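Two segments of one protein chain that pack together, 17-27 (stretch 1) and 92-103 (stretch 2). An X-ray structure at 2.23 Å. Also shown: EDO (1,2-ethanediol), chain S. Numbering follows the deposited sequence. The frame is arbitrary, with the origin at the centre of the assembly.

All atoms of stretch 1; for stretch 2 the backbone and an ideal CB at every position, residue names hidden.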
ATOM      1  N   PRO B  17     -35.558   3.984 -35.586  1.00 39.94           N
ATOM      2  CA  PRO B  17     -34.516   4.354 -34.593  1.00 38.73           C
ATOM      3  C   PRO B  17     -33.424   3.320 -34.398  1.00 40.19           C
ATOM      4  O   PRO B  17     -33.636   2.130 -34.612  1.00 38.96           O
ATOM      5  CB  PRO B  17     -35.295   4.470 -33.259  1.00 41.02           C
ATOM      6  CG  PRO B  17     -36.572   3.822 -33.494  1.00 46.87           C
ATOM      7  CD  PRO B  17     -36.889   3.879 -34.960  1.00 42.05           C
ATOM      8  N   VAL B  18     -32.280   3.779 -33.907  1.00 33.71           N
ATOM      9  CA  VAL B  18     -31.173   2.935 -33.506  1.00 32.54           C
ATOM     10  C   VAL B  18     -31.088   3.082 -32.013  1.00 36.25           C
ATOM     11  O   VAL B  18     -31.108   4.208 -31.535  1.00 35.89           O
ATOM     12  CB  VAL B  18     -29.839   3.267 -34.205  1.00 35.62           C
ATOM     13  CG1 VAL B  18     -28.762   2.230 -33.872  1.00 34.22           C
ATOM     14  CG2 VAL B  18     -30.038   3.360 -35.710  1.00 35.89           C
ATOM     15  N   VAL B  19     -31.077   1.988 -31.262  1.00 33.68           N
ATOM     16  CA  VAL B  19     -31.015   2.071 -29.789  1.00 34.87           C
ATOM     17  C   VAL B  19     -30.225   0.906 -29.218  1.00 37.50           C
ATOM     18  O   VAL B  19     -30.131  -0.142 -29.850  1.00 36.45           O
ATOM     19  CB  VAL B  19     -32.407   2.177 -29.074  1.00 39.86           C
ATOM     20  CG1 VAL B  19     -33.060   3.538 -29.286  1.00 40.32           C
ATOM     21  CG2 VAL B  19     -33.346   1.052 -29.481  1.00 40.07           C
ATOM     22  N   ILE B  20     -29.667   1.103 -28.020  1.00 35.85           N
ATOM     23  CA  ILE B  20     -28.953   0.067 -27.256  1.00 34.67           C
ATOM     24  C   ILE B  20     -29.884  -0.328 -26.115  1.00 38.70           C
ATOM     25  O   ILE B  20     -30.386   0.560 -25.437  1.00 37.91           O
ATOM     26  CB  ILE B  20     -27.546   0.511 -26.763  1.00 35.36           C
ATOM     27  CG1 ILE B  20     -26.588   0.808 -27.948  1.00 34.09           C
ATOM     28  CG2 ILE B  20     -26.953  -0.522 -25.817  1.00 34.69           C
ATOM     29  CD1 ILE B  20     -25.418   1.750 -27.573  1.00 33.72           C
ATOM     30  N   SER B  21     -30.190  -1.634 -25.981  1.00 37.36           N
ATOM     31  CA  SER B  21     -31.050  -2.166 -24.929  1.00 39.21           C
ATOM     32  C   SER B  21     -30.198  -2.697 -23.766  1.00 45.83           C
ATOM     33  O   SER B  21     -30.599  -2.550 -22.614  1.00 49.46           O
ATOM     34  CB  SER B  21     -31.985  -3.247 -25.462  1.00 44.38           C
ATOM     35  OG  SER B  21     -31.295  -4.368 -25.983  1.00 56.06           O
ATOM     36  N   GLU B  22     -29.038  -3.307 -24.056  1.00 40.44           N
ATOM     37  CA  GLU B  22     -28.130  -3.795 -23.019  1.00 40.66           C
ATOM     38  C   GLU B  22     -26.766  -4.180 -23.586  1.00 40.71           C
ATOM     39  O   GLU B  22     -26.585  -4.303 -24.803  1.00 40.61           O
ATOM     40  CB  GLU B  22     -28.726  -4.980 -22.194  1.00 43.71           C
ATOM     41  CG  GLU B  22     -28.958  -6.296 -22.924  1.00 54.29           C
ATOM     42  CD  GLU B  22     -29.653  -7.365 -22.099  1.00 90.99           C
ATOM     43  OE1 GLU B  22     -30.643  -7.031 -21.408  1.00 96.67           O
ATOM     44  OE2 GLU B  22     -29.219  -8.540 -22.162  1.00 93.44           O
ATOM     45  N   PHE B  23     -25.814  -4.360 -22.687  1.00 34.97           N
ATOM     46  CA  PHE B  23     -24.462  -4.773 -23.037  1.00 33.43           C
ATOM     47  C   PHE B  23     -23.917  -5.725 -21.984  1.00 36.36           C
ATOM     48  O   PHE B  23     -24.321  -5.676 -20.827  1.00 34.10           O
ATOM     49  CB  PHE B  23     -23.517  -3.571 -23.251  1.00 33.18           C
ATOM     50  CG  PHE B  23     -23.273  -2.686 -22.056  1.00 33.36           C
ATOM     51  CD1 PHE B  23     -22.264  -2.977 -21.150  1.00 35.33           C
ATOM     52  CD2 PHE B  23     -24.043  -1.546 -21.845  1.00 35.05           C
ATOM     53  CE1 PHE B  23     -22.062  -2.177 -20.025  1.00 36.48           C
ATOM     54  CE2 PHE B  23     -23.817  -0.730 -20.737  1.00 38.18           C
ATOM     55  CZ  PHE B  23     -22.836  -1.060 -19.828  1.00 36.29           C
ATOM     56  N   SER B  24     -22.964  -6.568 -22.386  1.00 36.04           N
ATOM     57  CA  SER B  24     -22.294  -7.498 -21.487  1.00 35.53           C
ATOM     58  C   SER B  24     -20.866  -7.793 -21.992  1.00 39.87           C
ATOM     59  O   SER B  24     -20.658  -7.813 -23.198  1.00 38.51           O
ATOM     60  CB  SER B  24     -23.102  -8.781 -21.330  1.00 39.25           C
ATOM     61  OG  SER B  24     -22.993  -9.641 -22.455  1.00 49.90           O
ATOM     62  N   PRO B  25     -19.880  -8.058 -21.091  1.00 37.36           N
ATOM     63  CA  PRO B  25     -19.986  -7.991 -19.625  1.00 37.23           C
ATOM     64  C   PRO B  25     -20.056  -6.539 -19.166  1.00 41.74           C
ATOM     65  O   PRO B  25     -19.639  -5.625 -19.911  1.00 38.92           O
ATOM     66  CB  PRO B  25     -18.714  -8.698 -19.148  1.00 38.47           C
ATOM     67  CG  PRO B  25     -17.705  -8.418 -20.234  1.00 42.29           C
ATOM     68  CD  PRO B  25     -18.498  -8.346 -21.526  1.00 38.15           C
ATOM     69  N   LYS B  26     -20.587  -6.330 -17.930  1.00 39.23           N
ATOM     70  CA  LYS B  26     -20.748  -5.001 -17.343  1.00 40.30           C
ATOM     71  C   LYS B  26     -19.395  -4.445 -16.861  1.00 43.86           C
ATOM     72  O   LYS B  26     -19.236  -3.239 -16.689  1.00 43.13           O
ATOM     73  CB  LYS B  26     -21.767  -5.039 -16.184  1.00 45.23           C
ATOM     74  CG  LYS B  26     -23.235  -5.312 -16.610  1.00 58.57           C
ATOM     75  CD  LYS B  26     -23.968  -4.059 -17.093  1.00 64.04           C
ATOM     76  CE  LYS B  26     -25.248  -4.403 -17.805  1.00 68.94           C
ATOM     77  NZ  LYS B  26     -25.608  -3.354 -18.794  1.00 81.58           N
ATOM     78  N   GLU B  27     -18.424  -5.338 -16.689  1.00 41.58           N
ATOM     79  CA  GLU B  27     -17.088  -5.094 -16.157  1.00 41.40           C
ATOM     80  C   GLU B  27     -16.017  -5.773 -17.010  1.00 42.97           C
ATOM     81  O   GLU B  27     -16.260  -6.830 -17.606  1.00 41.74           O
ATOM     82  CB  GLU B  27     -17.042  -5.670 -14.726  1.00 43.71           C
ATOM     83  CG  GLU B  27     -16.209  -4.860 -13.748  1.00 63.98           C
ATOM     84  CD  GLU B  27     -16.666  -4.969 -12.304  1.00 95.27           C
ATOM     85  OE1 GLU B  27     -16.005  -5.697 -11.527  1.00 90.79           O
ATOM     86  OE2 GLU B  27     -17.687  -4.334 -11.951  1.00 94.78           O
ATOM     87  N   UNK B  92     -25.369   9.318 -39.258  1.00 38.06           N
ATOM     88  CA  UNK B  92     -26.742   9.502 -39.720  1.00 38.57           C
ATOM     89  C   UNK B  92     -27.754   9.140 -38.613  1.00 42.39           C
ATOM     90  O   UNK B  92     -28.921   9.488 -38.727  1.00 44.61           O
ATOM     91  CB  UNK B  92     -26.994   8.652 -40.967  1.00 38.57           C
ATOM     92  N   UNK B  93     -27.320   8.456 -37.569  1.00 38.32           N
ATOM     93  CA  UNK B  93     -28.155   8.049 -36.435  1.00 37.83           C
ATOM     94  C   UNK B  93     -27.258   7.855 -35.246  1.00 38.94           C
ATOM     95  O   UNK B  93     -26.175   7.330 -35.396  1.00 38.12           O
ATOM     96  CB  UNK B  93     -28.946   6.774 -36.735  1.00 37.83           C
ATOM     97  N   UNK B  94     -27.668   8.383 -34.095  1.00 36.18           N
ATOM     98  CA  UNK B  94     -26.926   8.353 -32.851  1.00 35.29           C
ATOM     99  C   UNK B  94     -27.739   7.796 -31.663  1.00 39.84           C
ATOM    100  O   UNK B  94     -28.916   8.141 -31.480  1.00 38.48           O
ATOM    101  CB  UNK B  94     -26.439   9.766 -32.526  1.00 35.29           C
ATOM    102  N   UNK B  95     -27.070   6.992 -30.813  1.00 36.21           N
ATOM    103  CA  UNK B  95     -27.664   6.478 -29.580  1.00 36.35           C
ATOM    104  C   UNK B  95     -26.578   6.377 -28.497  1.00 36.66           C
ATOM    105  O   UNK B  95     -25.398   6.599 -28.760  1.00 33.46           O
ATOM    106  CB  UNK B  95     -28.321   5.117 -29.820  1.00 36.35           C
ATOM    107  N   UNK B  96     -27.000   6.100 -27.279  1.00 37.12           N
ATOM    108  CA  UNK B  96     -26.130   5.987 -26.120  1.00 37.91           C
ATOM    109  C   UNK B  96     -26.682   4.923 -25.176  1.00 41.13           C
ATOM    110  O   UNK B  96     -27.907   4.729 -25.106  1.00 40.63           O
ATOM    111  CB  UNK B  96     -25.995   7.333 -25.405  1.00 37.91           C
ATOM    112  N   UNK B  97     -25.798   4.240 -24.446  1.00 37.66           N
ATOM    113  CA  UNK B  97     -26.212   3.260 -23.439  1.00 38.31           C
ATOM    114  C   UNK B  97     -26.605   3.985 -22.137  1.00 45.57           C
ATOM    115  O   UNK B  97     -26.049   5.049 -21.847  1.00 45.96           O
ATOM    116  CB  UNK B  97     -25.092   2.251 -23.178  1.00 38.31           C
ATOM    117  N   UNK B  98     -27.556   3.427 -21.355  1.00 43.41           N
ATOM    118  CA  UNK B  98     -27.961   4.056 -20.090  1.00 44.77           C
ATOM    119  C   UNK B  98     -26.951   3.842 -18.964  1.00 47.47           C
ATOM    120  O   UNK B  98     -26.863   4.650 -18.042  1.00 46.28           O
ATOM    121  CB  UNK B  98     -29.324   3.512 -19.655  1.00 44.77           C
ATOM    122  N   UNK B  99     -26.239   2.728 -19.011  1.00 43.52           N
ATOM    123  CA  UNK B  99     -25.249   2.373 -18.003  1.00 42.53           C
ATOM    124  C   UNK B  99     -23.840   2.522 -18.555  1.00 42.69           C
ATOM    125  O   UNK B  99     -23.602   2.362 -19.748  1.00 41.61           O
ATOM    126  CB  UNK B  99     -25.475   0.943 -17.509  1.00 42.53           C
ATOM    127  N   UNK B 100     -22.904   2.801 -17.679  1.00 39.00           N
ATOM    128  CA  UNK B 100     -21.488   2.909 -18.005  1.00 37.99           C
ATOM    129  C   UNK B 100     -20.809   1.561 -17.785  1.00 40.70           C
ATOM    130  O   UNK B 100     -21.185   0.834 -16.866  1.00 40.96           O
ATOM    131  CB  UNK B 100     -20.817   3.997 -17.164  1.00 37.99           C
ATOM    132  N   UNK B 101     -19.824   1.221 -18.632  1.00 36.98           N
ATOM    133  CA  UNK B 101     -19.009   0.010 -18.499  1.00 35.69           C
ATOM    134  C   UNK B 101     -17.971   0.248 -17.365  1.00 38.47           C
ATOM    135  O   UNK B 101     -17.415   1.351 -17.269  1.00 37.68           O
ATOM    136  CB  UNK B 101     -18.320  -0.333 -19.821  1.00 35.69           C
ATOM    137  N   UNK B 102     -17.708  -0.769 -16.530  1.00 33.27           N
ATOM    138  CA  UNK B 102     -16.777  -0.605 -15.400  1.00 33.83           C
ATOM    139  C   UNK B 102     -15.396  -1.112 -15.815  1.00 36.48           C
ATOM    140  O   UNK B 102     -15.181  -2.304 -16.022  1.00 38.25           O
ATOM    141  CB  UNK B 102     -17.275  -1.352 -14.161  1.00 33.83           C
ATOM    142  N   UNK B 103     -14.486  -0.161 -16.023  1.00 33.90           N
ATOM    143  CA  UNK B 103     -13.129  -0.423 -16.506  1.00 33.41           C
ATOM    144  C   UNK B 103     -12.175  -0.628 -15.326  1.00 39.84           C
ATOM    145  O   UNK B 103     -12.105   0.171 -14.377  1.00 40.23           O
ATOM    146  CB  UNK B 103     -12.642   0.726 -17.391  1.00 33.41           C
TER
HETATM  147  C1  EDO S 488     -20.337  -9.368 -15.991  1.00 55.89           C
HETATM  148  O1  EDO S 488     -19.502  -8.497 -15.193  1.00 61.89           O
HETATM  149  C2  EDO S 488     -21.777  -8.861 -16.046  1.00 50.99           C
HETATM  150  O2  EDO S 488     -22.341  -9.029 -17.356  1.00 50.90           O

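Position 92 has nothing of stretch 1 within reach of its CB. Stretch 1 sets no preference. It is Ile92.

At 93 the CB points toward stretch 1, and the ideal CB lies 3.7 Å from Val18 CG2. A small apolar side chain suits this close approach. The residue is Ala93, and its CB packs on Val18 CG2.

Position 94 points away. Stretch 1 does not choose here. It is Asn94.

Position 95 points toward stretch 1. The ideal CB is 3.4 Å from Val18 O and 4.6 Å from Ile20 N, with aliphatic carbons of Val18 and Ile20 nearby. Small or branched side chains suit it, such as Val, Ser or Thr. The residue is Thr95. Its CG2 lies 3.9 Å from Ile20 CG1, and its OG1 lies 3.5 Å from Val19 CA. A water bridges the strands here: it accepts from Ile20 N at 2.9 Å, hydrogen-bonds Thr95 OG1 at 3.1 Å and donates to the backbone O of 96 at 2.8 Å, each measured from the water O.

Position 96 points away, so a polar or charged side chain is possible. The residue is Glu96, hydrogen-bonded through OE1 elsewhere in the structure.

At 97 the CB points sideways, 4.1 Å from Phe23 CE2 and 4.3 Å from Ile20 CG2. Small apolar side chains fit well. Ala97 places its CB against both.

Position 98 points sideways, with no atom of stretch 1 near its CB. Many residues would do. It is Asn98.

Position 99 points toward stretch 1. The ideal CB is 4.0 Å from Phe23 CE2 and 4.5 Å from Lys26 NZ. The ammonium group favours an acid, though a neutral acceptor could also serve. The residue is Glu99. Its OE1 forms a salt bridge with Lys26 NZ at 3.3 Å, a weak hydrogen bond.

Position 100 points away and tolerates a long polar chain. It is Lys100.

At 101 the CB points sideways, 4.2 Å from Phe23 CE1. A large apolar or aromatic side chain could extend along Pro25 and Lys26. The residue is Phe101. Its CB packs on Phe23 CE1, and its ring edge meets Pro25 O, 3.5 Å from CD1.

At 102 the backbone N donates to Lys26 O at 2.9 Å, in a parallel bridge with Glu27. The ideal CB lies 3.7 Å from Glu27 CG, on the same sheet face. Beta-branched or other aliphatic residues suit it. Val102 places CG1 3.7 Å from Glu27 OE2.

Position 103 points away, and nothing of stretch 1 lies near its CB, so stretch 1 leaves the choice open, large side chains included. The residue is Tyr103, hydrogen-bonded through OH elsewhere in the structure.

Stretch 2 92-103: IANTEANEKFVY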
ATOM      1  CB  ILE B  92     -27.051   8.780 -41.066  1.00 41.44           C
ATOM      2  CG1 ILE B  92     -26.649   7.279 -41.055  1.00 38.36           C
ATOM      3  CG2 ILE B  92     -26.426   9.584 -42.221  1.00 41.58           C
ATOM      4  CD1 ILE B  92     -27.133   6.487 -42.229  1.00 46.58           C
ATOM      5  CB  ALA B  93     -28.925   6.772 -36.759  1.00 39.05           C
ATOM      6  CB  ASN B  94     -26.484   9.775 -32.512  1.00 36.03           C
ATOM      7  CG  ASN B  94     -25.330  10.275 -33.331  1.00 59.86           C
ATOM      8  OD1 ASN B  94     -24.176  10.186 -32.926  1.00 55.21           O
ATOM      9  ND2 ASN B  94     -25.619  10.879 -34.468  1.00 55.30           N
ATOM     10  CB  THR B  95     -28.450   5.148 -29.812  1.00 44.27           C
ATOM     11  OG1 THR B  95     -29.228   4.852 -28.658  1.00 43.29           O
ATOM     12  CG2 THR B  95     -27.557   3.966 -30.112  1.00 36.21           C
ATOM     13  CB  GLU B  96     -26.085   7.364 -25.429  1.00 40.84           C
ATOM     14  CG  GLU B  96     -24.831   7.624 -24.608  1.00 65.72           C
ATOM     15  CD  GLU B  96     -24.675   9.031 -24.055  1.00100.37           C
ATOM     16  OE1 GLU B  96     -25.198   9.998 -24.667  1.00 75.88           O
ATOM     17  OE2 GLU B  96     -23.976   9.162 -23.021  1.00104.08           O
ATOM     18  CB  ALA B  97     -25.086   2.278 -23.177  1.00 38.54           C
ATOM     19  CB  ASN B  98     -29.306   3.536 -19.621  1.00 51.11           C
ATOM     20  CG  ASN B  98     -30.447   4.034 -20.431  1.00 81.78           C
ATOM     21  OD1 ASN B  98     -31.217   3.239 -20.972  1.00 82.21           O
ATOM     22  ND2 ASN B  98     -30.567   5.351 -20.540  1.00 76.19           N
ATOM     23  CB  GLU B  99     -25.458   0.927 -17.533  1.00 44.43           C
ATOM     24  CG  GLU B  99     -26.633   0.712 -16.611  1.00 59.86           C
ATOM     25  CD  GLU B  99     -26.501  -0.551 -15.791  1.00 92.55           C
ATOM     26  OE1 GLU B  99     -26.914  -1.617 -16.297  1.00 87.17           O
ATOM     27  OE2 GLU B  99     -25.961  -0.486 -14.662  1.00 91.73           O
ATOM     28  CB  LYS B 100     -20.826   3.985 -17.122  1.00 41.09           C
ATOM     29  CG  LYS B 100     -21.237   5.408 -17.451  1.00 46.13           C
ATOM     30  CD  LYS B 100     -20.477   6.389 -16.548  1.00 60.14           C
ATOM     31  CE  LYS B 100     -20.804   7.841 -16.844  1.00 76.00           C
ATOM     32  NZ  LYS B 100     -19.878   8.446 -17.848  1.00 85.54           N
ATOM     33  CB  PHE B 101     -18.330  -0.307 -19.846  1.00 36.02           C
ATOM     34  CG  PHE B 101     -17.271  -1.379 -19.823  1.00 35.58           C
ATOM     35  CD1 PHE B 101     -17.617  -2.724 -19.872  1.00 37.83           C
ATOM     36  CD2 PHE B 101     -15.920  -1.044 -19.752  1.00 35.44           C
ATOM     37  CE1 PHE B 101     -16.628  -3.717 -19.841  1.00 36.74           C
ATOM     38  CE2 PHE B 101     -14.937  -2.031 -19.747  1.00 35.82           C
ATOM     39  CZ  PHE B 101     -15.298  -3.353 -19.797  1.00 34.67           C
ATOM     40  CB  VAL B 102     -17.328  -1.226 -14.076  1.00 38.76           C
ATOM     41  CG1 VAL B 102     -16.372  -0.983 -12.899  1.00 38.49           C
ATOM     42  CG2 VAL B 102     -18.702  -0.636 -13.756  1.00 38.92           C
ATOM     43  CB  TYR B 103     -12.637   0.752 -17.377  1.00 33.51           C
ATOM     44  CG  TYR B 103     -11.480   0.462 -18.311  1.00 34.70           C
ATOM     45  CD1 TYR B 103     -10.167   0.428 -17.841  1.00 36.41           C
ATOM     46  CD2 TYR B 103     -11.685   0.336 -19.685  1.00 35.54           C
ATOM     47  CE1 TYR B 103      -9.099   0.178 -18.701  1.00 38.24           C
ATOM     48  CE2 TYR B 103     -10.620   0.127 -20.558  1.00 35.46           C
ATOM     49  CZ  TYR B 103      -9.329   0.053 -20.064  1.00 42.68           C
ATOM     50  OH  TYR B 103      -8.288  -0.121 -20.937  1.00 35.09           O
TER
HETATM   51  O   HOH W   1     -30.090   3.281 -26.110  1.00 40.67           O
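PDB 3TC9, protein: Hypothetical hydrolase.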